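Local structure of NIF3-related protein (Bacillus cereus, 2GX8) at residues Val130-Gly135 and Leu267-Ile272. The protein is of unknown function but belongs to the Nif3 family, binds a pair of zinc ions and carries a probable regulatory domain. Sequence-based numbering, arbitrary orientation.
Sequences VDVAKG and LGLGKI. With ZN (zinc ion), chain M.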
ATOM      1  N   VAL C 130     -26.006   4.715  15.373  1.00 55.45           N
ATOM      2  CA  VAL C 130     -26.770   5.425  16.416  1.00 55.26           C
ATOM      3  C   VAL C 130     -26.348   6.925  16.461  1.00 55.69           C
ATOM      4  O   VAL C 130     -27.084   7.787  16.940  1.00 55.33           O
ATOM      5  CB  VAL C 130     -26.659   4.695  17.799  1.00 56.03           C
ATOM      6  CG1 VAL C 130     -27.346   5.462  18.922  1.00 54.66           C
ATOM      7  CG2 VAL C 130     -27.259   3.302  17.702  1.00 54.58           C
ATOM      8  N   ASP C 131     -25.168   7.219  15.917  1.00 55.84           N
ATOM      9  CA  ASP C 131     -24.649   8.577  15.821  1.00 56.21           C
ATOM     10  C   ASP C 131     -25.325   9.322  14.677  1.00 55.74           C
ATOM     11  O   ASP C 131     -25.663  10.503  14.793  1.00 55.25           O
ATOM     12  CB  ASP C 131     -23.149   8.522  15.525  1.00 56.97           C
ATOM     13  CG  ASP C 131     -22.332   8.079  16.710  1.00 59.66           C
ATOM     14  OD1 ASP C 131     -22.208   8.889  17.651  1.00 62.47           O
ATOM     15  OD2 ASP C 131     -21.762   6.959  16.688  1.00 59.43           O
ATOM     16  N   VAL C 132     -25.505   8.586  13.577  1.00 55.40           N
ATOM     17  CA  VAL C 132     -26.067   9.072  12.309  1.00 54.47           C
ATOM     18  C   VAL C 132     -27.593   9.155  12.269  1.00 54.21           C
ATOM     19  O   VAL C 132     -28.151  10.103  11.737  1.00 53.94           O
ATOM     20  CB  VAL C 132     -25.608   8.130  11.145  1.00 54.23           C
ATOM     21  CG1 VAL C 132     -26.181   8.579   9.804  1.00 53.60           C
ATOM     22  CG2 VAL C 132     -24.086   8.040  11.068  1.00 52.60           C
ATOM     23  N   ALA C 133     -28.268   8.159  12.835  1.00 55.10           N
ATOM     24  CA  ALA C 133     -29.732   8.078  12.758  1.00 56.36           C
ATOM     25  C   ALA C 133     -30.524   9.155  13.493  1.00 57.49           C
ATOM     26  O   ALA C 133     -30.101   9.614  14.558  1.00 57.73           O
ATOM     27  CB  ALA C 133     -30.206   6.702  13.209  1.00 55.46           C
ATOM     28  N   LYS C 134     -31.672   9.534  12.911  1.00 58.42           N
ATOM     29  CA  LYS C 134     -32.612  10.473  13.525  1.00 59.54           C
ATOM     30  C   LYS C 134     -33.073   9.879  14.858  1.00 59.75           C
ATOM     31  O   LYS C 134     -33.371   8.674  14.944  1.00 59.82           O
ATOM     32  CB  LYS C 134     -33.826  10.692  12.610  1.00 60.37           C
ATOM     33  CG  LYS C 134     -34.923  11.579  13.209  1.00 61.05           C
ATOM     34  CD  LYS C 134     -36.239  11.470  12.430  1.00 61.29           C
ATOM     35  CE  LYS C 134     -37.373  12.259  13.118  1.00 63.96           C
ATOM     36  NZ  LYS C 134     -38.694  12.247  12.362  1.00 62.94           N
ATOM     37  N   GLY C 135     -33.105  10.713  15.900  1.00 59.85           N
ATOM     38  CA  GLY C 135     -33.473  10.275  17.250  1.00 58.85           C
ATOM     39  C   GLY C 135     -32.268   9.709  18.004  1.00 58.24           C
ATOM     40  O   GLY C 135     -32.378   9.310  19.165  1.00 58.74           O
ATOM     41  N   LEU C 267     -28.332  12.356   6.005  1.00 60.49           N
ATOM     42  CA  LEU C 267     -28.055  11.889   7.356  1.00 58.72           C
ATOM     43  C   LEU C 267     -26.538  12.016   7.565  1.00 57.76           C
ATOM     44  O   LEU C 267     -25.762  11.993   6.598  1.00 56.59           O
ATOM     45  CB  LEU C 267     -28.527  10.441   7.561  1.00 58.48           C
ATOM     46  CG  LEU C 267     -30.046  10.148   7.563  1.00 59.18           C
ATOM     47  CD1 LEU C 267     -30.333   8.692   7.331  1.00 58.71           C
ATOM     48  CD2 LEU C 267     -30.737  10.627   8.833  1.00 61.30           C
ATOM     49  N   GLY C 268     -26.126  12.181   8.821  1.00 56.68           N
ATOM     50  CA  GLY C 268     -24.724  12.341   9.137  1.00 54.32           C
ATOM     51  C   GLY C 268     -24.388  12.505  10.600  1.00 53.92           C
ATOM     52  O   GLY C 268     -25.184  12.234  11.477  1.00 55.22           O
ATOM     53  N   LEU C 269     -23.185  12.968  10.862  1.00 54.51           N
ATOM     54  CA  LEU C 269     -22.722  13.108  12.221  1.00 55.16           C
ATOM     55  C   LEU C 269     -22.989  14.486  12.780  1.00 55.02           C
ATOM     56  O   LEU C 269     -22.771  15.463  12.095  1.00 57.23           O
ATOM     57  CB  LEU C 269     -21.223  12.840  12.273  1.00 53.21           C
ATOM     58  CG  LEU C 269     -20.802  11.409  11.979  1.00 55.03           C
ATOM     59  CD1 LEU C 269     -19.300  11.387  11.858  1.00 47.16           C
ATOM     60  CD2 LEU C 269     -21.315  10.465  13.080  1.00 51.07           C
ATOM     61  N   GLY C 270     -23.442  14.548  14.028  1.00 55.80           N
ATOM     62  CA  GLY C 270     -23.700  15.813  14.723  1.00 55.02           C
ATOM     63  C   GLY C 270     -24.826  16.668  14.200  1.00 55.76           C
ATOM     64  O   GLY C 270     -25.271  16.485  13.060  1.00 56.65           O
ATOM     65  N   LYS C 271     -25.271  17.616  15.039  1.00 55.41           N
ATOM     66  CA  LYS C 271     -26.344  18.585  14.712  1.00 54.51           C
ATOM     67  C   LYS C 271     -25.867  20.033  14.853  1.00 53.69           C
ATOM     68  O   LYS C 271     -24.979  20.332  15.635  1.00 53.74           O
ATOM     69  CB  LYS C 271     -27.576  18.389  15.622  1.00 53.91           C
ATOM     70  CG  LYS C 271     -28.299  17.050  15.418  1.00 53.85           C
ATOM     71  CD  LYS C 271     -28.982  17.019  14.072  1.00 58.26           C
ATOM     72  CE  LYS C 271     -29.525  15.633  13.747  1.00 62.94           C
ATOM     73  NZ  LYS C 271     -30.389  15.620  12.521  1.00 63.15           N
ATOM     74  N   ILE C 272     -26.424  20.937  14.063  1.00 53.88           N
ATOM     75  CA  ILE C 272     -26.098  22.335  14.221  1.00 53.47           C
ATOM     76  C   ILE C 272     -27.426  23.052  14.267  1.00 55.00           C
ATOM     77  O   ILE C 272     -28.280  22.793  13.430  1.00 56.32           O
ATOM     78  CB  ILE C 272     -25.082  22.884  13.161  1.00 54.93           C
ATOM     79  CG1 ILE C 272     -24.622  24.308  13.555  1.00 50.71           C
ATOM     80  CG2 ILE C 272     -25.611  22.794  11.724  1.00 51.70           C
ATOM     81  CD1 ILE C 272     -23.510  24.875  12.692  1.00 50.25           C
TER
HETATM   82 ZN    ZN M 375     -21.023   7.785  19.255  1.00 60.75          ZN
HETATM   83  O   HOH W   1     -28.370  12.377  10.827  1.00 48.23           O
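Val132 CG1 lies over one face of the Leu267-Gly268 peptide, 3.7 Å from Gly268 N. At the peptide edge, Gly268 N donates to a water at 3.0 Å. The same water donates to Val132 O, although this bond is too short to be trusted in detail. The other flat group is the Asp131 carboxylate. The zinc ion sits close to its plane, at the oxygen edge, with OD1 bound at 2.3 Å and OD2 more loosely at 2.8 Å. His92 and Glu360 share this ion.

Val132 CG1 also meets Leu267 CB, and the two side chains run roughly perpendicular to each other. CG1 is anti to the backbone N (chi1 179°), which sets it against Leu267 CB and the peptide, while CG2 points to Leu269 CD2. Val132 CA lies 3.4 Å from Gly268 O in a nearly straight CA-H...O contact (166° at H). Leu269 CD2 packs on Asp131 CB at 3.6 Å. Asn138 ND2 donates a hydrogen bond to Asp131 O.

The end of helix 128-132 thus rests on the corner where strand 262-268 passes into strand 270-280. Through its CB, Asp131 joins this corner to the dimetal site characteristic of the Nif3 family.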